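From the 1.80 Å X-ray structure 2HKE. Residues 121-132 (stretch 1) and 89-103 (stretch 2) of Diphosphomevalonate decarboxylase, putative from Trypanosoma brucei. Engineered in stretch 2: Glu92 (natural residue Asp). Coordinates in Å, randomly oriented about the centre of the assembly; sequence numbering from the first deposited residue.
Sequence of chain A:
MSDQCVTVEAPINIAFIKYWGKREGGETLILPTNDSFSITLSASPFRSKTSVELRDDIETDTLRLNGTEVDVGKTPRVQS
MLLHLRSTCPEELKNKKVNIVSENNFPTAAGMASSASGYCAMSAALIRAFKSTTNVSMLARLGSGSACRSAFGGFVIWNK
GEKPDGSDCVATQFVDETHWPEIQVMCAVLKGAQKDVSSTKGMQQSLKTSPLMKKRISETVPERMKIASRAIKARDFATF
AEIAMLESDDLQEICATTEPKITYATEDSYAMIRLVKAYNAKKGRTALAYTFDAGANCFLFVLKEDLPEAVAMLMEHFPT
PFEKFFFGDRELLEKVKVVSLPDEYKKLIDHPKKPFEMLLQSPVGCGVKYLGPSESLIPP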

ATOM      1  N   ALA A 121       7.451  -9.407   1.022  1.00 19.36           N
ATOM      2  CA  ALA A 121       7.582 -10.745   1.620  1.00 20.06           C
ATOM      3  C   ALA A 121       8.709 -11.529   0.937  1.00 20.87           C
ATOM      4  O   ALA A 121       9.492 -12.228   1.604  1.00 20.93           O
ATOM      5  CB  ALA A 121       6.245 -11.476   1.535  1.00 21.06           C
ATOM      6  N   MET A 122       8.806 -11.433  -0.386  1.00 20.54           N
ATOM      7  CA  MET A 122       9.865 -12.133  -1.116  1.00 22.33           C
ATOM      8  C   MET A 122      11.258 -11.601  -0.772  1.00 21.40           C
ATOM      9  O   MET A 122      12.217 -12.364  -0.606  1.00 21.08           O
ATOM     10  CB  MET A 122       9.611 -12.015  -2.612  1.00 21.17           C
ATOM     11  CG  MET A 122      10.522 -12.836  -3.436  1.00 24.70           C
ATOM     12  SD  MET A 122      10.281 -12.581  -5.188  1.00 30.46           S
ATOM     13  CE  MET A 122       8.509 -12.804  -5.367  1.00 31.03           C
ATOM     14  N   SER A 123      11.381 -10.281  -0.735  1.00 21.35           N
ATOM     15  CA  SER A 123      12.642  -9.631  -0.290  1.00 21.23           C
ATOM     16  C   SER A 123      13.115 -10.170   1.066  1.00 21.36           C
ATOM     17  O   SER A 123      14.266 -10.610   1.216  1.00 20.90           O
ATOM     18  CB  SER A 123      12.479  -8.095  -0.148  1.00 21.21           C
ATOM     19  OG  SER A 123      13.624  -7.568   0.510  1.00 20.55           O
ATOM     20  N   ALA A 124      12.226 -10.156   2.046  1.00 19.92           N
ATOM     21  CA  ALA A 124      12.595 -10.579   3.402  1.00 21.27           C
ATOM     22  C   ALA A 124      12.963 -12.069   3.463  1.00 20.76           C
ATOM     23  O   ALA A 124      13.926 -12.423   4.111  1.00 22.65           O
ATOM     24  CB  ALA A 124      11.477 -10.280   4.414  1.00 20.50           C
ATOM     25  N   ALA A 125      12.215 -12.917   2.747  1.00 20.40           N
ATOM     26  CA  ALA A 125      12.488 -14.362   2.710  1.00 20.59           C
ATOM     27  C   ALA A 125      13.830 -14.631   2.041  1.00 21.23           C
ATOM     28  O   ALA A 125      14.606 -15.446   2.525  1.00 22.16           O
ATOM     29  CB  ALA A 125      11.336 -15.123   1.978  1.00 20.53           C
ATOM     30  N   LEU A 126      14.117 -13.945   0.938  1.00 20.80           N
ATOM     31  CA  LEU A 126      15.342 -14.145   0.211  1.00 20.54           C
ATOM     32  C   LEU A 126      16.556 -13.705   1.018  1.00 20.66           C
ATOM     33  O   LEU A 126      17.589 -14.366   1.003  1.00 20.93           O
ATOM     34  CB  LEU A 126      15.325 -13.400  -1.119  1.00 20.28           C
ATOM     35  CG  LEU A 126      14.476 -14.026  -2.210  1.00 19.80           C
ATOM     36  CD1 LEU A 126      14.247 -13.040  -3.360  1.00 24.06           C
ATOM     37  CD2 LEU A 126      15.126 -15.337  -2.669  1.00 21.56           C
ATOM     38  N   ILE A 127      16.438 -12.573   1.687  1.00 20.58           N
ATOM     39  CA  ILE A 127      17.555 -11.993   2.433  1.00 21.10           C
ATOM     40  C   ILE A 127      17.890 -12.965   3.591  1.00 21.47           C
ATOM     41  O   ILE A 127      19.046 -13.198   3.849  1.00 22.78           O
ATOM     42  CB  ILE A 127      17.224 -10.586   2.961  1.00 20.49           C
ATOM     43  CG1 ILE A 127      17.340  -9.549   1.834  1.00 20.31           C
ATOM     44  CG2 ILE A 127      18.154 -10.173   4.109  1.00 21.30           C
ATOM     45  CD1 ILE A 127      16.576  -8.272   2.135  1.00 20.51           C
ATOM     46  N   ARG A 128      16.890 -13.517   4.241  1.00 22.96           N
ATOM     47  CA  ARG A 128      17.144 -14.461   5.331  1.00 23.83           C
ATOM     48  C   ARG A 128      17.814 -15.714   4.792  1.00 23.93           C
ATOM     49  O   ARG A 128      18.873 -16.120   5.284  1.00 24.03           O
ATOM     50  CB  ARG A 128      15.901 -14.804   6.114  1.00 23.86           C
ATOM     51  CG  ARG A 128      16.248 -15.648   7.346  1.00 24.58           C
ATOM     52  CD  ARG A 128      15.207 -15.746   8.337  1.00 26.28           C
ATOM     53  NE  ARG A 128      15.171 -14.585   9.197  1.00 29.87           N
ATOM     54  CZ  ARG A 128      14.401 -14.500  10.262  1.00 29.97           C
ATOM     55  NH1 ARG A 128      13.592 -15.502  10.604  1.00 35.05           N
ATOM     56  NH2 ARG A 128      14.421 -13.395  10.966  1.00 33.11           N
ATOM     57  N   ALA A 129      17.252 -16.279   3.730  1.00 23.61           N
ATOM     58  CA  ALA A 129      17.767 -17.528   3.146  1.00 24.79           C
ATOM     59  C   ALA A 129      19.198 -17.433   2.669  1.00 25.18           C
ATOM     60  O   ALA A 129      19.979 -18.373   2.863  1.00 26.31           O
ATOM     61  CB  ALA A 129      16.868 -17.982   1.959  1.00 25.17           C
ATOM     62  N   PHE A 130      19.552 -16.326   2.041  1.00 24.15           N
ATOM     63  CA  PHE A 130      20.872 -16.148   1.464  1.00 24.21           C
ATOM     64  C   PHE A 130      21.869 -15.492   2.409  1.00 24.08           C
ATOM     65  O   PHE A 130      23.022 -15.253   2.026  1.00 21.95           O
ATOM     66  CB  PHE A 130      20.749 -15.317   0.181  1.00 25.23           C
ATOM     67  CG  PHE A 130      20.394 -16.120  -1.031  1.00 25.56           C
ATOM     68  CD1 PHE A 130      19.063 -16.417  -1.332  1.00 27.39           C
ATOM     69  CD2 PHE A 130      21.380 -16.612  -1.863  1.00 28.64           C
ATOM     70  CE1 PHE A 130      18.747 -17.165  -2.477  1.00 28.13           C
ATOM     71  CE2 PHE A 130      21.066 -17.389  -3.004  1.00 28.51           C
ATOM     72  CZ  PHE A 130      19.741 -17.671  -3.288  1.00 27.95           C
ATOM     73  N   LYS A 131      21.400 -15.122   3.599  1.00 24.65           N
ATOM     74  CA  LYS A 131      22.175 -14.322   4.530  1.00 25.68           C
ATOM     75  C   LYS A 131      22.832 -13.115   3.876  1.00 25.71           C
ATOM     76  O   LYS A 131      24.045 -12.840   4.038  1.00 23.88           O
ATOM     77  CB  LYS A 131      23.193 -15.207   5.219  1.00 26.62           C
ATOM     78  CG  LYS A 131      22.567 -16.476   5.734  1.00 27.26           C
ATOM     79  CD  LYS A 131      23.548 -17.311   6.489  1.00 30.65           C
ATOM     80  CE  LYS A 131      22.825 -18.299   7.399  1.00 34.13           C
ATOM     81  NZ  LYS A 131      22.132 -17.539   8.499  1.00 37.46           N
ATOM     82  N   SER A 132      22.017 -12.356   3.139  1.00 23.65           N
ATOM     83  CA  SER A 132      22.485 -11.185   2.441  1.00 23.87           C
ATOM     84  C   SER A 132      22.592 -10.041   3.412  1.00 23.44           C
ATOM     85  O   SER A 132      21.771  -9.913   4.317  1.00 24.67           O
ATOM     86  CB  SER A 132      21.527 -10.804   1.272  1.00 22.81           C
ATOM     87  OG  SER A 132      21.721  -9.498   0.739  1.00 23.78           O
TER
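Stretch 2 89-103: CPEELKNKKVNIVSE

Most of stretch 1 belongs to an α-helix that begins earlier in the chain. Its i to i+4 hydrogen bonds run from Ala125 N to Ala121 O through to Phe130 N to Leu126 O, and the turn closes in a Schellman motif: Lys131 takes a positive phi (47°), while Lys131 N bonds back to Arg128 O and Ser132 N to Ile127 O. Stretch 2 opens with an extended Cys89 and Pro90, passes through a weakly bonded helical turn at about residues 91-94, and from Lys97 to Glu103 runs as a β-strand that continues later in the chain. Helix and strand point in nearly opposite directions, at 151°, and their axes approach to 10.0 Å. The register therefore runs backwards: Met122 lies nearest Ser102, Phe130 nearest Leu93, and Ser132 nearest Cys89, where the CA atoms are 4.2 Å apart. No hydrogen bond links the two stretches, so the contact rests on packing.

The alternation of the strand sends Val98, Ile100 and Ser102 toward the helix, while Lys97 and Val101 point away. On the helix, Met122, Leu126 and Phe130 recur every four residues, about one turn apart, and so form a single ridge. Met122 is long and flexible enough to reach two strand residues: its CG lies 4.1 Å from Ile100 CG2, and its CE 3.7 Å from Ser102 OG. That small polar side chain is tolerated in a buried place because its hydroxyl is hydrogen-bonded elsewhere in the structure. One turn on, Leu126 leaves its backbone sideways, but CD2 comes within 4.0 Å of Val98 CG2 and 4.3 Å of Ile100 CD1, branched aliphatic groups meeting without polar cost.

Phe130 loses the most surface to the contact. Its broad ring bridges strand and turn, with CE1 3.8 Å from Val98 CB and CE2 3.9 Å from Lys96 O, both near the ring plane at its edge. Its CD2 is 4.3 Å from Leu93 CB and 4.2 Å from Cys89 SG; the sulfur lies oblique to the ring. Lys96 starts toward the helix, but its amine turns back, NZ bonding the backbone O of engineered Glu92 at 3.1 Å.

At the helix end the backbone itself is covered. Phe130 O lies 3.2 Å from Leu93 CD1 and 3.3 Å from Cys89 CB, and Pro90 CD is 3.3 Å from Lys131 O. The compact proline ring fits close against this turn, while the charged end of Lys131 leads away from stretch 2.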

ATOM      1  N   CYS A  89      25.886 -11.336  -0.636  1.00 27.89           N
ATOM      2  CA  CYS A  89      25.730 -12.504   0.205  1.00 28.40           C
ATOM      3  C   CYS A  89      27.022 -13.331   0.205  1.00 28.89           C
ATOM      4  O   CYS A  89      27.878 -13.112  -0.632  1.00 28.84           O
ATOM      5  CB  CYS A  89      24.533 -13.318  -0.240  1.00 28.65           C
ATOM      6  SG  CYS A  89      24.849 -14.312  -1.689  1.00 30.43           S
ATOM      7  N   PRO A  90      27.177 -14.247   1.176  1.00 30.68           N
ATOM      8  CA  PRO A  90      28.363 -15.096   1.291  1.00 32.52           C
ATOM      9  C   PRO A  90      28.755 -15.829  -0.005  1.00 34.34           C
ATOM     10  O   PRO A  90      27.890 -16.309  -0.715  1.00 33.69           O
ATOM     11  CB  PRO A  90      27.940 -16.110   2.346  1.00 32.07           C
ATOM     12  CG  PRO A  90      27.079 -15.352   3.240  1.00 32.11           C
ATOM     13  CD  PRO A  90      26.243 -14.508   2.285  1.00 29.96           C
ATOM     14  N   GLU A  91      30.055 -15.917  -0.294  1.00 37.30           N
ATOM     15  CA  GLU A  91      30.533 -16.674  -1.459  1.00 39.44           C
ATOM     16  C   GLU A  91      29.951 -18.091  -1.494  1.00 40.34           C
ATOM     17  O   GLU A  91      29.662 -18.616  -2.559  1.00 42.17           O
ATOM     18  CB  GLU A  91      32.086 -16.711  -1.519  1.00 40.60           C
ATOM     19  CG  GLU A  91      32.734 -15.785  -2.589  1.00 44.63           C
ATOM     20  CD  GLU A  91      33.325 -14.469  -2.022  1.00 50.48           C
ATOM     21  OE1 GLU A  91      34.237 -14.526  -1.141  1.00 53.83           O
ATOM     22  OE2 GLU A  91      32.899 -13.368  -2.474  1.00 53.68           O
ATOM     23  N   GLU A  92      29.753 -18.700  -0.334  1.00 41.99           N
ATOM     24  CA  GLU A  92      29.184 -20.054  -0.233  1.00 43.06           C
ATOM     25  C   GLU A  92      27.736 -20.161  -0.670  1.00 43.72           C
ATOM     26  O   GLU A  92      27.251 -21.259  -0.940  1.00 43.99           O
ATOM     27  CB  GLU A  92      29.223 -20.532   1.223  1.00 43.86           C
ATOM     28  CG  GLU A  92      28.676 -19.457   2.198  1.00 44.29           C
ATOM     29  CD  GLU A  92      27.986 -20.002   3.385  1.00 47.00           C
ATOM     30  OE1 GLU A  92      27.970 -21.269   3.507  1.00 54.28           O
ATOM     31  OE2 GLU A  92      27.454 -19.165   4.187  1.00 48.79           O
ATOM     32  N   LEU A  93      27.012 -19.045  -0.641  1.00 43.70           N
ATOM     33  CA  LEU A  93      25.604 -19.039  -1.031  1.00 44.02           C
ATOM     34  C   LEU A  93      25.379 -18.303  -2.351  1.00 44.22           C
ATOM     35  O   LEU A  93      24.328 -18.473  -2.946  1.00 44.54           O
ATOM     36  CB  LEU A  93      24.731 -18.435   0.069  1.00 43.16           C
ATOM     37  CG  LEU A  93      24.858 -19.032   1.470  1.00 43.73           C
ATOM     38  CD1 LEU A  93      23.916 -18.337   2.449  1.00 41.70           C
ATOM     39  CD2 LEU A  93      24.602 -20.546   1.439  1.00 43.70           C
ATOM     40  N   LYS A  94      26.349 -17.516  -2.811  1.00 45.00           N
ATOM     41  CA  LYS A  94      26.271 -16.820  -4.111  1.00 46.00           C
ATOM     42  C   LYS A  94      25.757 -17.705  -5.223  1.00 46.22           C
ATOM     43  O   LYS A  94      24.982 -17.273  -6.061  1.00 46.70           O
ATOM     44  CB  LYS A  94      27.647 -16.295  -4.551  1.00 46.64           C
ATOM     45  CG  LYS A  94      27.727 -14.803  -4.633  1.00 48.41           C
ATOM     46  CD  LYS A  94      29.165 -14.273  -4.607  1.00 48.88           C
ATOM     47  CE  LYS A  94      29.269 -12.864  -5.235  1.00 50.94           C
ATOM     48  NZ  LYS A  94      30.119 -11.893  -4.453  1.00 51.30           N
ATOM     49  N   ASN A  95      26.204 -18.950  -5.232  1.00 46.15           N
ATOM     50  CA  ASN A  95      26.025 -19.819  -6.401  1.00 45.70           C
ATOM     51  C   ASN A  95      24.748 -20.656  -6.365  1.00 45.05           C
ATOM     52  O   ASN A  95      24.302 -21.172  -7.410  1.00 44.71           O
ATOM     53  CB  ASN A  95      27.264 -20.715  -6.603  1.00 47.12           C
ATOM     54  CG  ASN A  95      27.566 -21.623  -5.389  1.00 49.15           C
ATOM     55  OD1 ASN A  95      28.079 -22.739  -5.557  1.00 54.51           O
ATOM     56  ND2 ASN A  95      27.252 -21.154  -4.175  1.00 50.22           N
ATOM     57  N   LYS A  96      24.154 -20.773  -5.182  1.00 43.26           N
ATOM     58  CA  LYS A  96      22.976 -21.588  -4.993  1.00 41.87           C
ATOM     59  C   LYS A  96      21.863 -20.985  -5.823  1.00 40.18           C
ATOM     60  O   LYS A  96      21.804 -19.765  -5.994  1.00 39.39           O
ATOM     61  CB  LYS A  96      22.536 -21.590  -3.526  1.00 42.88           C
ATOM     62  CG  LYS A  96      23.576 -22.052  -2.537  1.00 43.49           C
ATOM     63  CD  LYS A  96      23.625 -23.559  -2.459  1.00 45.06           C
ATOM     64  CE  LYS A  96      24.709 -24.036  -1.474  1.00 46.47           C
ATOM     65  NZ  LYS A  96      26.069 -23.889  -2.098  1.00 48.57           N
ATOM     66  N   LYS A  97      20.990 -21.851  -6.329  1.00 38.30           N
ATOM     67  CA  LYS A  97      19.745 -21.432  -6.939  1.00 37.07           C
ATOM     68  C   LYS A  97      18.667 -21.502  -5.866  1.00 34.17           C
ATOM     69  O   LYS A  97      18.832 -22.139  -4.820  1.00 34.24           O
ATOM     70  CB  LYS A  97      19.338 -22.350  -8.096  1.00 37.63           C
ATOM     71  CG  LYS A  97      20.398 -22.553  -9.152  1.00 39.20           C
ATOM     72  CD  LYS A  97      20.729 -21.273  -9.892  1.00 40.62           C
ATOM     73  CE  LYS A  97      22.015 -21.425 -10.669  1.00 42.28           C
ATOM     74  NZ  LYS A  97      23.134 -21.843  -9.779  1.00 44.81           N
ATOM     75  N   VAL A  98      17.547 -20.869  -6.152  1.00 31.30           N
ATOM     76  CA  VAL A  98      16.483 -20.780  -5.198  1.00 29.05           C
ATOM     77  C   VAL A  98      15.145 -21.128  -5.849  1.00 27.87           C
ATOM     78  O   VAL A  98      14.908 -20.798  -7.011  1.00 27.18           O
ATOM     79  CB  VAL A  98      16.482 -19.366  -4.574  1.00 29.33           C
ATOM     80  CG1 VAL A  98      16.293 -18.270  -5.657  1.00 29.06           C
ATOM     81  CG2 VAL A  98      15.471 -19.256  -3.469  1.00 26.80           C
ATOM     82  N   ASN A  99      14.306 -21.842  -5.111  1.00 28.12           N
ATOM     83  CA  ASN A  99      12.882 -22.007  -5.455  1.00 27.76           C
ATOM     84  C   ASN A  99      12.100 -21.005  -4.628  1.00 26.50           C
ATOM     85  O   ASN A  99      12.172 -21.043  -3.416  1.00 26.87           O
ATOM     86  CB  ASN A  99      12.279 -23.377  -5.090  1.00 29.17           C
ATOM     87  CG  ASN A  99      12.959 -24.548  -5.775  1.00 32.65           C
ATOM     88  OD1 ASN A  99      13.374 -25.495  -5.093  1.00 39.54           O
ATOM     89  ND2 ASN A  99      13.022 -24.536  -7.099  1.00 36.24           N
ATOM     90  N   ILE A 100      11.364 -20.130  -5.289  1.00 25.88           N
ATOM     91  CA  ILE A 100      10.504 -19.139  -4.644  1.00 25.30           C
ATOM     92  C   ILE A 100       9.060 -19.480  -4.954  1.00 25.25           C
ATOM     93  O   ILE A 100       8.715 -19.696  -6.129  1.00 25.21           O
ATOM     94  CB  ILE A 100      10.756 -17.737  -5.249  1.00 25.12           C
ATOM     95  CG1 ILE A 100      12.240 -17.356  -5.189  1.00 23.73           C
ATOM     96  CG2 ILE A 100       9.902 -16.678  -4.561  1.00 24.47           C
ATOM     97  CD1 ILE A 100      12.556 -16.162  -6.031  1.00 23.59           C
ATOM     98  N   VAL A 101       8.234 -19.487  -3.917  1.00 24.55           N
ATOM     99  CA  VAL A 101       6.818 -19.811  -4.045  1.00 26.15           C
ATOM    100  C   VAL A 101       6.067 -18.725  -3.314  1.00 26.14           C
ATOM    101  O   VAL A 101       6.302 -18.502  -2.124  1.00 25.10           O
ATOM    102  CB  VAL A 101       6.516 -21.201  -3.424  1.00 25.79           C
ATOM    103  CG1 VAL A 101       5.015 -21.484  -3.424  1.00 26.71           C
ATOM    104  CG2 VAL A 101       7.317 -22.300  -4.135  1.00 26.67           C
ATOM    105  N   SER A 102       5.217 -18.002  -4.043  1.00 26.58           N
ATOM    106  CA  SER A 102       4.576 -16.836  -3.497  1.00 27.74           C
ATOM    107  C   SER A 102       3.069 -16.936  -3.684  1.00 28.47           C
ATOM    108  O   SER A 102       2.607 -17.391  -4.733  1.00 27.90           O
ATOM    109  CB  SER A 102       5.093 -15.599  -4.204  1.00 28.40           C
ATOM    110  OG  SER A 102       6.460 -15.476  -3.928  1.00 30.05           O
ATOM    111  N   GLU A 103       2.314 -16.518  -2.681  1.00 29.26           N
ATOM    112  CA  GLU A 103       0.870 -16.355  -2.875  1.00 30.06           C
ATOM    113  C   GLU A 103       0.312 -15.209  -2.037  1.00 29.66           C
ATOM    114  O   GLU A 103       1.018 -14.614  -1.211  1.00 27.82           O
ATOM    115  CB  GLU A 103       0.159 -17.649  -2.489  1.00 30.58           C
ATOM    116  CG  GLU A 103       0.097 -17.843  -1.011  1.00 33.87           C
ATOM    117  CD  GLU A 103      -0.430 -19.205  -0.592  1.00 34.97           C
ATOM    118  OE1 GLU A 103      -0.310 -20.189  -1.379  1.00 42.01           O
ATOM    119  OE2 GLU A 103      -0.918 -19.284   0.552  1.00 40.20           O
TER